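Local coordinates for protein lactose Operon Repressor (Escherichia coli, PDB 1JYE) that represses transcription of the lactose operon by binding its operator DNA, and loosens that hold when an inducer sugar binds its core domain, at residues A[156-162]-A[314-320]; A[63-69]-A[119-125]; A[74-79]-A[293-297]; A[164-168]-A[200-204]. The protein carries 1 engineered substitution. All blocks are in the same frame, centred on the assembly; numbering follows the deposited sequence.

Contact 1 of 4, residues A[156-162]-A[314-320]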
loop_
_atom_site.group_PDB
_atom_site.type_symbol
_atom_site.label_atom_id
_atom_site.label_comp_id
_atom_site.label_asym_id
_atom_site.label_seq_id
_atom_site.Cartn_x
_atom_site.Cartn_y
_atom_site.Cartn_z
ATOM N N ILE A 156 -19.774 3.699 21.012
ATOM C CA ILE A 156 -20.257 3.971 19.663
ATOM C C ILE A 156 -20.236 2.645 18.914
ATOM O O ILE A 156 -19.782 1.641 19.460
ATOM C CB ILE A 156 -19.357 5.009 18.930
ATOM C CG1 ILE A 156 -17.873 4.648 19.078
ATOM C CG2 ILE A 156 -19.590 6.395 19.514
ATOM C CD1 ILE A 156 -17.433 3.429 18.311
ATOM N N ASN A 157 -20.736 2.627 17.682
ATOM C CA ASN A 157 -20.726 1.396 16.894
ATOM C C ASN A 157 -19.334 1.258 16.304
ATOM O O ASN A 157 -18.829 2.191 15.679
ATOM C CB ASN A 157 -21.760 1.463 15.768
ATOM C CG ASN A 157 -23.177 1.548 16.291
ATOM O OD1 ASN A 157 -23.546 0.838 17.224
ATOM N ND2 ASN A 157 -23.984 2.410 15.685
ATOM N N SER A 158 -18.709 0.101 16.496
ATOM C CA SER A 158 -17.359 -0.086 15.991
ATOM C C SER A 158 -16.960 -1.536 15.777
ATOM O O SER A 158 -17.603 -2.460 16.267
ATOM C CB SER A 158 -16.359 0.542 16.966
ATOM O OG SER A 158 -16.421 -0.113 18.229
ATOM N N ILE A 159 -15.888 -1.708 15.014
ATOM C CA ILE A 159 -15.310 -3.017 14.762
ATOM C C ILE A 159 -13.815 -2.769 14.757
ATOM O O ILE A 159 -13.318 -1.988 13.942
ATOM C CB ILE A 159 -15.678 -3.599 13.381
ATOM C CG1 ILE A 159 -17.196 -3.628 13.200
ATOM C CG2 ILE A 159 -15.096 -5.011 13.264
ATOM C CD1 ILE A 159 -17.636 -4.070 11.806
ATOM N N ILE A 160 -13.095 -3.393 15.682
ATOM C CA ILE A 160 -11.652 -3.227 15.711
ATOM C C ILE A 160 -11.003 -4.566 16.007
ATOM O O ILE A 160 -11.671 -5.512 16.425
ATOM C CB ILE A 160 -11.185 -2.202 16.782
ATOM C CG1 ILE A 160 -11.420 -2.757 18.187
ATOM C CG2 ILE A 160 -11.908 -0.871 16.583
ATOM C CD1 ILE A 160 -10.787 -1.908 19.277
ATOM N N PHE A 161 -9.702 -4.648 15.763
ATOM C CA PHE A 161 -8.958 -5.869 16.032
ATOM C C PHE A 161 -8.607 -5.914 17.513
ATOM O O PHE A 161 -8.485 -4.875 18.164
ATOM C CB PHE A 161 -7.682 -5.898 15.195
ATOM C CG PHE A 161 -7.930 -6.119 13.737
ATOM C CD1 PHE A 161 -8.392 -7.350 13.281
ATOM C CD2 PHE A 161 -7.723 -5.096 12.819
ATOM C CE1 PHE A 161 -8.647 -7.562 11.922
ATOM C CE2 PHE A 161 -7.973 -5.296 11.460
ATOM C CZ PHE A 161 -8.437 -6.534 11.014
ATOM N N SER A 162 -8.452 -7.118 18.048
ATOM C CA SER A 162 -8.111 -7.268 19.456
ATOM C C SER A 162 -6.659 -6.881 19.738
ATOM O O SER A 162 -5.737 -7.653 19.472
ATOM C CB SER A 162 -8.346 -8.708 19.909
ATOM O OG SER A 162 -7.963 -8.866 21.268
ATOM N N LYS A 314 -25.691 -2.408 18.273
ATOM C CA LYS A 314 -25.352 -1.079 18.742
ATOM C C LYS A 314 -24.219 -1.236 19.744
ATOM O O LYS A 314 -24.450 -1.271 20.953
ATOM C CB LYS A 314 -26.561 -0.429 19.415
ATOM C CG LYS A 314 -26.668 1.061 19.158
ATOM C CD LYS A 314 -26.842 1.337 17.672
ATOM C CE LYS A 314 -26.898 2.824 17.386
ATOM N NZ LYS A 314 -27.062 3.077 15.931
ATOM N N GLY A 315 -22.998 -1.344 19.233
ATOM C CA GLY A 315 -21.851 -1.504 20.104
ATOM C C GLY A 315 -20.596 -1.898 19.350
ATOM O O GLY A 315 -20.501 -1.711 18.137
ATOM N N ASN A 316 -19.634 -2.450 20.078
ATOM C CA ASN A 316 -18.370 -2.860 19.489
ATOM C C ASN A 316 -18.216 -4.354 19.260
ATOM O O ASN A 316 -18.727 -5.176 20.022
ATOM C CB ASN A 316 -17.208 -2.385 20.366
ATOM C CG ASN A 316 -15.893 -3.062 20.011
ATOM O OD1 ASN A 316 -15.564 -4.133 20.531
ATOM N ND2 ASN A 316 -15.142 -2.448 19.106
ATOM N N GLN A 317 -17.511 -4.688 18.182
ATOM C CA GLN A 317 -17.188 -6.065 17.851
ATOM C C GLN A 317 -15.671 -6.098 17.803
ATOM O O GLN A 317 -15.039 -5.179 17.271
ATOM C CB GLN A 317 -17.729 -6.488 16.475
ATOM C CG GLN A 317 -17.046 -7.771 15.967
ATOM C CD GLN A 317 -17.612 -8.312 14.663
ATOM O OE1 GLN A 317 -18.107 -7.562 13.825
ATOM N NE2 GLN A 317 -17.516 -9.627 14.479
ATOM N N LEU A 318 -15.090 -7.142 18.383
ATOM C CA LEU A 318 -13.647 -7.321 18.380
ATOM C C LEU A 318 -13.324 -8.454 17.417
ATOM O O LEU A 318 -13.897 -9.538 17.519
ATOM C CB LEU A 318 -13.149 -7.704 19.772
ATOM C CG LEU A 318 -13.074 -6.602 20.822
ATOM C CD1 LEU A 318 -12.767 -7.220 22.187
ATOM C CD2 LEU A 318 -11.987 -5.615 20.431
ATOM N N LEU A 319 -12.418 -8.198 16.479
ATOM C CA LEU A 319 -12.010 -9.220 15.523
ATOM C C LEU A 319 -10.727 -9.855 16.027
ATOM O O LEU A 319 -9.858 -9.178 16.574
ATOM C CB LEU A 319 -11.766 -8.612 14.142
ATOM C CG LEU A 319 -12.980 -8.043 13.411
ATOM C CD1 LEU A 319 -12.533 -7.471 12.070
ATOM C CD2 LEU A 319 -14.019 -9.135 13.204
ATOM N N PRO A 320 -10.589 -11.172 15.846
ATOM C CA PRO A 320 -9.383 -11.862 16.302
ATOM C C PRO A 320 -8.147 -11.571 15.458
ATOM O O PRO A 320 -8.243 -11.107 14.317
ATOM C CB PRO A 320 -9.788 -13.332 16.231
ATOM C CG PRO A 320 -10.692 -13.357 15.032
ATOM C CD PRO A 320 -11.550 -12.120 15.251
#
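The first segment enters from a loop. Ile156 points away from the partner, but its O lies 3.6 Å from Gly315 C. Asn157 comes level with Gly315, and its CA makes a CA-H...O contact with Gly315 O at 3.4 Å. From Ser158 onward the two segments are paired as parallel strands, and the axes of strands 158-161 and 316-319 come within 4.6 Å. Ser158 N donates to Gly315 O (3.0 Å), and Gln317 N donates to Ser158 O (2.9 Å). The side chains join in as well, since Asn316 ND2 donates to Ser158 OG (2.8 Å). Ile159 turns to the sheet face of Gln317 and Leu319, where its CG2 meets Leu319 CG at 3.7 Å. Ile160 N bonds Gln317 O (3.1 Å), and Ile160 O receives Leu319 N (2.8 Å). On the other face Ile160 CG1 packs on Leu318 CD2 at 3.7 Å. Phe161 CD1 lies 3.7 Å from Leu319 CB. Ser162 N closes the ladder on Leu319 O (2.9 Å), while its side chain N-caps helix 163-177. This pair matches two of the three crossovers between the core subdomains of the LacI family. Strand 316-324 lies between strands 158-161 and 288-290. Leu296 of helix 293-308 packs on Ile159, Phe161 and Leu319, and Ile159 also touches Leu146 of strand 145-147.

Contact 2 of 4, residues A[63-69]-A[119-125]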
loop_
_atom_site.group_PDB
_atom_site.type_symbol
_atom_site.label_atom_id
_atom_site.label_comp_id
_atom_site.label_asym_id
_atom_site.label_seq_id
_atom_site.Cartn_x
_atom_site.Cartn_y
_atom_site.Cartn_z
ATOM N N LEU A 63 -26.085 4.627 -1.372
ATOM C CA LEU A 63 -24.808 5.325 -1.269
ATOM C C LEU A 63 -24.310 5.458 0.169
ATOM O O LEU A 63 -25.047 5.897 1.053
ATOM C CB LEU A 63 -24.944 6.722 -1.881
ATOM C CG LEU A 63 -23.715 7.630 -1.895
ATOM C CD1 LEU A 63 -22.728 7.137 -2.936
ATOM C CD2 LEU A 63 -24.140 9.056 -2.211
ATOM N N ILE A 64 -23.055 5.083 0.397
ATOM C CA ILE A 64 -22.461 5.194 1.723
ATOM C C ILE A 64 -21.207 6.058 1.652
ATOM O O ILE A 64 -20.622 6.238 0.582
ATOM C CB ILE A 64 -22.109 3.813 2.309
ATOM C CG1 ILE A 64 -21.140 3.072 1.387
ATOM C CG2 ILE A 64 -23.387 3.004 2.512
ATOM C CD1 ILE A 64 -20.751 1.692 1.893
ATOM N N GLY A 65 -20.807 6.604 2.793
ATOM C CA GLY A 65 -19.633 7.450 2.822
ATOM C C GLY A 65 -18.549 6.911 3.729
ATOM O O GLY A 65 -18.831 6.300 4.760
ATOM N N VAL A 66 -17.301 7.133 3.336
ATOM C CA VAL A 66 -16.165 6.681 4.123
ATOM C C VAL A 66 -15.218 7.845 4.398
ATOM O O VAL A 66 -14.755 8.506 3.468
ATOM C CB VAL A 66 -15.358 5.580 3.388
ATOM C CG1 VAL A 66 -14.142 5.187 4.221
ATOM C CG2 VAL A 66 -16.237 4.361 3.129
ATOM N N ALA A 67 -14.956 8.105 5.676
ATOM C CA ALA A 67 -14.012 9.148 6.069
ATOM C C ALA A 67 -12.789 8.312 6.427
ATOM O O ALA A 67 -12.846 7.486 7.338
ATOM C CB ALA A 67 -14.525 9.909 7.291
ATOM N N THR A 68 -11.682 8.510 5.723
ATOM C CA THR A 68 -10.519 7.666 5.978
ATOM C C THR A 68 -9.165 8.335 6.128
ATOM O O THR A 68 -8.925 9.422 5.600
ATOM C CB THR A 68 -10.382 6.611 4.854
ATOM O OG1 THR A 68 -9.242 5.780 5.101
ATOM C CG2 THR A 68 -10.211 7.304 3.504
ATOM N N SER A 69 -8.281 7.658 6.857
ATOM C CA SER A 69 -6.916 8.122 7.036
ATOM C C SER A 69 -6.319 7.996 5.637
ATOM O O SER A 69 -6.892 7.326 4.779
ATOM C CB SER A 69 -6.154 7.206 7.996
ATOM O OG SER A 69 -6.707 7.248 9.300
ATOM N N VAL A 119 -25.254 10.697 1.808
ATOM C CA VAL A 119 -24.937 9.305 2.105
ATOM C C VAL A 119 -25.916 8.836 3.185
ATOM O O VAL A 119 -26.358 9.638 4.010
ATOM C CB VAL A 119 -23.489 9.157 2.621
ATOM C CG1 VAL A 119 -22.511 9.645 1.563
ATOM C CG2 VAL A 119 -23.307 9.940 3.912
ATOM N N SER A 120 -26.260 7.550 3.174
ATOM C CA SER A 120 -27.199 7.003 4.154
ATOM C C SER A 120 -26.500 6.179 5.230
ATOM O O SER A 120 -27.149 5.550 6.070
ATOM C CB SER A 120 -28.257 6.145 3.453
ATOM O OG SER A 120 -27.676 5.030 2.799
ATOM N N GLY A 121 -25.173 6.188 5.196
ATOM C CA GLY A 121 -24.394 5.448 6.171
ATOM C C GLY A 121 -22.957 5.915 6.112
ATOM O O GLY A 121 -22.463 6.274 5.044
ATOM N N LEU A 122 -22.281 5.914 7.257
ATOM C CA LEU A 122 -20.898 6.360 7.319
ATOM C C LEU A 122 -19.953 5.370 7.985
ATOM O O LEU A 122 -20.266 4.802 9.028
ATOM C CB LEU A 122 -20.812 7.682 8.086
ATOM C CG LEU A 122 -21.508 8.900 7.481
ATOM C CD1 LEU A 122 -21.667 9.979 8.543
ATOM C CD2 LEU A 122 -20.696 9.412 6.305
ATOM N N ILE A 123 -18.796 5.159 7.365
ATOM C CA ILE A 123 -17.772 4.304 7.949
ATOM C C ILE A 123 -16.614 5.251 8.259
ATOM O O ILE A 123 -16.087 5.918 7.366
ATOM C CB ILE A 123 -17.308 3.198 6.975
ATOM C CG1 ILE A 123 -18.474 2.247 6.688
ATOM C CG2 ILE A 123 -16.145 2.429 7.587
ATOM C CD1 ILE A 123 -18.150 1.128 5.710
ATOM N N ILE A 124 -16.246 5.337 9.533
ATOM C CA ILE A 124 -15.166 6.218 9.964
ATOM C C ILE A 124 -13.890 5.405 10.172
ATOM O O ILE A 124 -13.709 4.749 11.204
ATOM C CB ILE A 124 -15.535 6.938 11.285
ATOM C CG1 ILE A 124 -16.928 7.572 11.172
ATOM C CG2 ILE A 124 -14.499 8.011 11.598
ATOM C CD1 ILE A 124 -17.051 8.639 10.099
ATOM N N ASN A 125 -13.012 5.452 9.175
ATOM C CA ASN A 125 -11.746 4.724 9.199
ATOM C C ASN A 125 -10.627 5.717 9.513
ATOM O O ASN A 125 -9.693 5.895 8.732
ATOM C CB ASN A 125 -11.530 4.069 7.831
ATOM C CG ASN A 125 -10.324 3.160 7.802
ATOM O OD1 ASN A 125 -10.129 2.347 8.704
ATOM N ND2 ASN A 125 -9.514 3.281 6.751
HETATM O O HOH W 1 -28.382 6.000 0.010
HETATM O O HOH W 2 -7.168 4.764 10.383
#
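This is a parallel strand pairing in the central sheet of the N-terminal core subdomain, a Rossmann-like alpha/beta unit. The first and third strands of the chain's order, 63-68 and 122-125, lie side by side, with axes 4.7 Å apart at their closest and 14° between directions. The ladder is regular from Gly65 onward. Gly65 N bonds Gly121 O (2.8 Å), Ile123 N bonds Gly65 O (2.8 Å), Ala67 N bonds Ile123 O (3.0 Å), Asn125 N bonds Ala67 O (2.7 Å) and Ser69 N bonds Asn125 O (2.9 Å). At the start the hydrogen-bond pattern shifts by one residue. Ser120 N, not Gly121 N, donates to Leu63 O (2.9 Å), and the buried Gly121 N finds no partner. Gly65 suits its place, because a CB there would crowd Val119 CG1 and Leu122 CD2. Ala67 CB packs on Ile124 CD1 (4.0 Å), and Val66 CG2 on Ile123 CB (4.2 Å). The far end is polar. Asn125 ND2 donates to Thr68 OG1 (3.0 Å), and Thr68 OG1 donates on to Ser69 O (2.8 Å). Strand 93-98 borders strand 63-68 on its other edge, through Ile64, Val66 and Thr68. Helix 74-89 lies against Thr68 and Asn125. Helix 104-115 packs on the opposite face, against Ala67, Leu122 and Ile124.

Contact 3 of 4, residues A[74-79]-A[293-297]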
loop_
_atom_site.group_PDB
_atom_site.type_symbol
_atom_site.label_atom_id
_atom_site.label_comp_id
_atom_site.label_asym_id
_atom_site.label_seq_id
_atom_site.Cartn_x
_atom_site.Cartn_y
_atom_site.Cartn_z
ATOM N N HIS A 74 -0.516 1.765 4.195
ATOM C CA HIS A 74 -0.914 0.403 3.863
ATOM C C HIS A 74 -2.210 -0.094 4.497
ATOM O O HIS A 74 -3.120 -0.520 3.789
ATOM C CB HIS A 74 0.226 -0.569 4.190
ATOM C CG HIS A 74 -0.114 -2.006 3.934
ATOM N ND1 HIS A 74 -0.732 -2.803 4.873
ATOM C CD2 HIS A 74 0.057 -2.781 2.838
ATOM C CE1 HIS A 74 -0.927 -4.008 4.367
ATOM N NE2 HIS A 74 -0.458 -4.020 3.133
ATOM N N ALA A 75 -2.299 -0.047 5.822
ATOM C CA ALA A 75 -3.499 -0.528 6.504
ATOM C C ALA A 75 -4.789 0.127 5.999
ATOM O O ALA A 75 -5.735 -0.566 5.620
ATOM C CB ALA A 75 -3.360 -0.332 8.015
ATOM N N PRO A 76 -4.849 1.468 5.985
ATOM C CA PRO A 76 -6.067 2.128 5.507
ATOM C C PRO A 76 -6.452 1.711 4.084
ATOM O O PRO A 76 -7.621 1.465 3.798
ATOM C CB PRO A 76 -5.716 3.611 5.603
ATOM C CG PRO A 76 -4.760 3.653 6.758
ATOM C CD PRO A 76 -3.878 2.462 6.478
ATOM N N SER A 77 -5.469 1.621 3.192
ATOM C CA SER A 77 -5.764 1.236 1.816
ATOM C C SER A 77 -6.306 -0.190 1.711
ATOM O O SER A 77 -7.166 -0.467 0.882
ATOM C CB SER A 77 -4.519 1.402 0.935
ATOM O OG SER A 77 -3.444 0.615 1.404
ATOM N N GLN A 78 -5.823 -1.096 2.554
ATOM C CA GLN A 78 -6.313 -2.472 2.503
ATOM C C GLN A 78 -7.760 -2.516 2.986
ATOM O O GLN A 78 -8.600 -3.215 2.420
ATOM C CB GLN A 78 -5.442 -3.380 3.376
ATOM C CG GLN A 78 -3.974 -3.412 2.966
ATOM C CD GLN A 78 -3.774 -3.872 1.533
ATOM O OE1 GLN A 78 -4.193 -4.963 1.157
ATOM N NE2 GLN A 78 -3.126 -3.037 0.727
ATOM N N ILE A 79 -8.050 -1.763 4.039
ATOM C CA ILE A 79 -9.400 -1.723 4.576
ATOM C C ILE A 79 -10.381 -1.119 3.574
ATOM O O ILE A 79 -11.435 -1.693 3.305
ATOM C CB ILE A 79 -9.442 -0.907 5.884
ATOM C CG1 ILE A 79 -8.565 -1.598 6.930
ATOM C CG2 ILE A 79 -10.888 -0.748 6.360
ATOM C CD1 ILE A 79 -8.412 -0.826 8.237
ATOM N N PHE A 293 -7.270 -7.203 7.353
ATOM C CA PHE A 293 -7.907 -5.974 6.892
ATOM C C PHE A 293 -9.042 -6.216 5.910
ATOM O O PHE A 293 -10.024 -5.473 5.893
ATOM C CB PHE A 293 -6.871 -5.041 6.259
ATOM C CG PHE A 293 -5.772 -4.630 7.197
ATOM C CD1 PHE A 293 -6.064 -3.952 8.377
ATOM C CD2 PHE A 293 -4.446 -4.930 6.907
ATOM C CE1 PHE A 293 -5.050 -3.580 9.255
ATOM C CE2 PHE A 293 -3.422 -4.561 7.782
ATOM C CZ PHE A 293 -3.727 -3.885 8.957
ATOM N N ARG A 294 -8.912 -7.251 5.087
ATOM C CA ARG A 294 -9.954 -7.559 4.119
ATOM C C ARG A 294 -11.231 -7.921 4.870
ATOM O O ARG A 294 -12.323 -7.467 4.524
ATOM C CB ARG A 294 -9.533 -8.729 3.233
ATOM C CG ARG A 294 -10.478 -8.986 2.070
ATOM C CD ARG A 294 -10.397 -10.430 1.600
ATOM N NE ARG A 294 -11.483 -11.247 2.142
ATOM C CZ ARG A 294 -11.685 -11.486 3.435
ATOM N NH1 ARG A 294 -10.873 -10.975 4.350
ATOM N NH2 ARG A 294 -12.711 -12.233 3.818
ATOM N N LEU A 295 -11.089 -8.746 5.904
ATOM C CA LEU A 295 -12.236 -9.153 6.699
ATOM C C LEU A 295 -12.870 -7.936 7.370
ATOM O O LEU A 295 -14.092 -7.800 7.396
ATOM C CB LEU A 295 -11.814 -10.171 7.761
ATOM C CG LEU A 295 -12.924 -10.654 8.697
ATOM C CD1 LEU A 295 -14.007 -11.356 7.894
ATOM C CD2 LEU A 295 -12.340 -11.589 9.743
ATOM N N LEU A 296 -12.039 -7.050 7.907
ATOM C CA LEU A 296 -12.546 -5.849 8.569
ATOM C C LEU A 296 -13.349 -4.974 7.608
ATOM O O LEU A 296 -14.466 -4.560 7.919
ATOM C CB LEU A 296 -11.388 -5.034 9.152
ATOM C CG LEU A 296 -11.771 -3.695 9.786
ATOM C CD1 LEU A 296 -12.710 -3.927 10.968
ATOM C CD2 LEU A 296 -10.511 -2.971 10.238
ATOM N N GLY A 297 -12.777 -4.691 6.441
ATOM C CA GLY A 297 -13.465 -3.863 5.466
ATOM C C GLY A 297 -14.762 -4.498 5.005
ATOM O O GLY A 297 -15.801 -3.842 4.945
#
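The CA-to-CB bond of Phe293 points toward helix 74-79. The ring sits as a knob in a hole formed by His74, Ala75, Gln78 and Ile79. Ala75 CA lies over one face of the ring, 4.2 Å from its centroid, in a CH-pi contact. Phe293 CZ meets Ala75 CB at 3.7 Å, and Phe293 CD1 meets Ile79 CG1 at 3.7 Å. The end of Gln78 leads away from Phe293, and its NE2 bonds Ala72 O of the second subunit. The axes of segments 74-79 and 293-297 pass 8.6 Å apart at 51°. Helix 293-308 follows strand 288-290 into the N-terminal subdomain, and so begins near the crossover region of this LacI-family core. A glycerol, probably from the crystallisation liquor, lies about 4 Å from the side chain of Ala75, consistent with a pocket there. Further along, Leu296 CD2 packs on Ile79 CD1 at 3.6 Å. Gly297 brings the two backbones together, with its CA 3.7 Å from Ile79 O. A CB at Gly297 would clash with that oxygen.

Contact 4 of 4, residues A[164-168]-A[200-204]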
loop_
_atom_site.group_PDB
_atom_site.type_symbol
_atom_site.label_atom_id
_atom_site.label_comp_id
_atom_site.label_asym_id
_atom_site.label_seq_id
_atom_site.Cartn_x
_atom_site.Cartn_y
_atom_site.Cartn_z
ATOM N N GLU A 164 -5.450 -6.437 22.701
ATOM C CA GLU A 164 -5.014 -7.217 23.861
ATOM C C GLU A 164 -4.360 -8.513 23.389
ATOM O O GLU A 164 -3.306 -8.914 23.888
ATOM C CB GLU A 164 -6.207 -7.558 24.760
ATOM C CG GLU A 164 -6.865 -6.357 25.422
ATOM C CD GLU A 164 -6.067 -5.817 26.594
ATOM O OE1 GLU A 164 -6.444 -4.753 27.124
ATOM O OE2 GLU A 164 -5.071 -6.456 26.991
ATOM N N ASP A 165 -4.989 -9.167 22.417
ATOM C CA ASP A 165 -4.466 -10.423 21.901
ATOM C C ASP A 165 -3.206 -10.227 21.064
ATOM O O ASP A 165 -2.258 -10.993 21.185
ATOM C CB ASP A 165 -5.542 -11.140 21.081
ATOM C CG ASP A 165 -6.660 -11.697 21.949
ATOM O OD1 ASP A 165 -7.780 -11.898 21.439
ATOM O OD2 ASP A 165 -6.409 -11.951 23.145
ATOM N N GLY A 166 -3.197 -9.195 20.224
ATOM C CA GLY A 166 -2.037 -8.945 19.386
ATOM C C GLY A 166 -0.775 -8.630 20.167
ATOM O O GLY A 166 0.305 -9.114 19.832
ATOM N N THR A 167 -0.903 -7.821 21.217
ATOM C CA THR A 167 0.252 -7.465 22.021
ATOM C C THR A 167 0.681 -8.630 22.911
ATOM O O THR A 167 1.871 -8.863 23.100
ATOM C CB THR A 167 -0.032 -6.201 22.874
ATOM O OG1 THR A 167 -1.193 -6.412 23.690
ATOM C CG2 THR A 167 -0.274 -4.999 21.963
ATOM N N ARG A 168 -0.285 -9.371 23.444
ATOM C CA ARG A 168 0.038 -10.516 24.288
ATOM C C ARG A 168 0.784 -11.563 23.461
ATOM O O ARG A 168 1.784 -12.118 23.904
ATOM C CB ARG A 168 -1.232 -11.134 24.871
ATOM C CG ARG A 168 -0.985 -12.425 25.655
ATOM C CD ARG A 168 -2.301 -13.034 26.113
ATOM N NE ARG A 168 -3.181 -13.295 24.980
ATOM C CZ ARG A 168 -3.005 -14.274 24.098
ATOM N NH1 ARG A 168 -1.980 -15.108 24.209
ATOM N NH2 ARG A 168 -3.845 -14.399 23.082
ATOM N N GLY A 200 -0.534 -2.118 25.481
ATOM C CA GLY A 200 -0.633 -3.563 25.563
ATOM C C GLY A 200 0.716 -4.220 25.761
ATOM O O GLY A 200 0.845 -5.122 26.593
ATOM N N TRP A 201 1.722 -3.794 24.997
ATOM C CA TRP A 201 3.047 -4.375 25.154
ATOM C C TRP A 201 3.511 -4.206 26.592
ATOM O O TRP A 201 4.020 -5.144 27.197
ATOM C CB TRP A 201 4.074 -3.712 24.241
ATOM C CG TRP A 201 3.940 -4.089 22.814
ATOM C CD1 TRP A 201 3.466 -5.268 22.318
ATOM C CD2 TRP A 201 4.355 -3.313 21.689
ATOM N NE1 TRP A 201 3.565 -5.275 20.944
ATOM C CE2 TRP A 201 4.107 -4.087 20.534
ATOM C CE3 TRP A 201 4.916 -2.039 21.543
ATOM C CZ2 TRP A 201 4.403 -3.625 19.246
ATOM C CZ3 TRP A 201 5.210 -1.579 20.263
ATOM C CH2 TRP A 201 4.953 -2.374 19.133
ATOM N N HIS A 202 3.343 -3.004 27.132
ATOM C CA HIS A 202 3.764 -2.748 28.505
ATOM C C HIS A 202 3.008 -3.611 29.498
ATOM O O HIS A 202 3.591 -4.112 30.458
ATOM C CB HIS A 202 3.582 -1.269 28.849
ATOM C CG HIS A 202 4.682 -0.396 28.329
ATOM N ND1 HIS A 202 5.986 -0.510 28.762
ATOM C CD2 HIS A 202 4.675 0.603 27.417
ATOM C CE1 HIS A 202 6.735 0.382 28.138
ATOM N NE2 HIS A 202 5.963 1.070 27.316
ATOM N N LYS A 203 1.711 -3.784 29.267
ATOM C CA LYS A 203 0.889 -4.599 30.154
ATOM C C LYS A 203 1.406 -6.032 30.239
ATOM O O LYS A 203 1.637 -6.556 31.328
ATOM C CB LYS A 203 -0.564 -4.612 29.672
ATOM C CG LYS A 203 -1.465 -5.563 30.451
ATOM C CD LYS A 203 -2.887 -5.554 29.909
ATOM C CE LYS A 203 -3.733 -6.633 30.564
ATOM N NZ LYS A 203 -5.134 -6.642 30.053
ATOM N N TYR A 204 1.599 -6.668 29.090
ATOM C CA TYR A 204 2.064 -8.046 29.093
ATOM C C TYR A 204 3.531 -8.224 29.468
ATOM O O TYR A 204 3.898 -9.246 30.050
ATOM C CB TYR A 204 1.709 -8.700 27.754
ATOM C CG TYR A 204 0.206 -8.818 27.619
ATOM C CD1 TYR A 204 -0.508 -9.741 28.389
ATOM C CD2 TYR A 204 -0.516 -7.939 26.812
ATOM C CE1 TYR A 204 -1.900 -9.780 28.367
ATOM C CE2 TYR A 204 -1.911 -7.970 26.780
ATOM C CZ TYR A 204 -2.595 -8.889 27.564
ATOM O OH TYR A 204 -3.970 -8.903 27.569
HETATM O O HOH W 3 -5.091 -11.103 25.619
HETATM O O HOH W 4 3.031 -7.724 19.418
#
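Glu164 OE2 accepts two hydrogen bonds from helix 192-207, from Tyr204 OH (2.7 Å) and from Lys203 NZ (3.1 Å), the latter a salt bridge. The phenol also accepts from water 3, with Tyr204 OH 3.1 Å from that oxygen. The same water donates to Asp165 OD2 (2.9 Å) and accepts from Arg168 NE (3.0 Å). The Arg168 guanidinium pairs with Glu172 and, by NH2, with Asp165 OD2 at 3.5 Å. Arg168 CB lies over the Tyr204 ring, 3.5 Å from the centroid, in a CH-pi contact. Thr167 OG1 is bonded to His163 O one turn back. Trp201 NE1 donates to water 4 (2.9 Å), which donates to Gly166 O (3.1 Å). Gly200 allows close approach, since a CB would clash with Thr167 OG1. The axes of segments 164-168 and 200-204 come within 8.5 Å, crossing at 60° in the C-terminal subdomain. The Tyr204 hydroxyl has both its donor and acceptor roles met, so this tyrosine can be buried between the helices without losing hydrogen bonds.

Contact 2 is the most buried of the four. Contacts 1, 3 and 4 are partly buried. Contacts 1 and 2 are parallel strand ladders held by backbone hydrogen bonds, in two different sheets. Contacts 3 and 4 are helix crossings, but contact 3 is apolar and has no hydrogen bond between its segments, whereas contact 4 has a salt bridge and ordered waters. Contact 3 touches both ladders. Helix 293-308 packs its side chains on contact 1, and helix 74-89, which follows strand 63-68, meets contact 2. Contact 4 lies across the chain's centre from contacts 2 and 3. It adjoins contact 1 only in sequence, where strand 158-161 runs into helix 163-177.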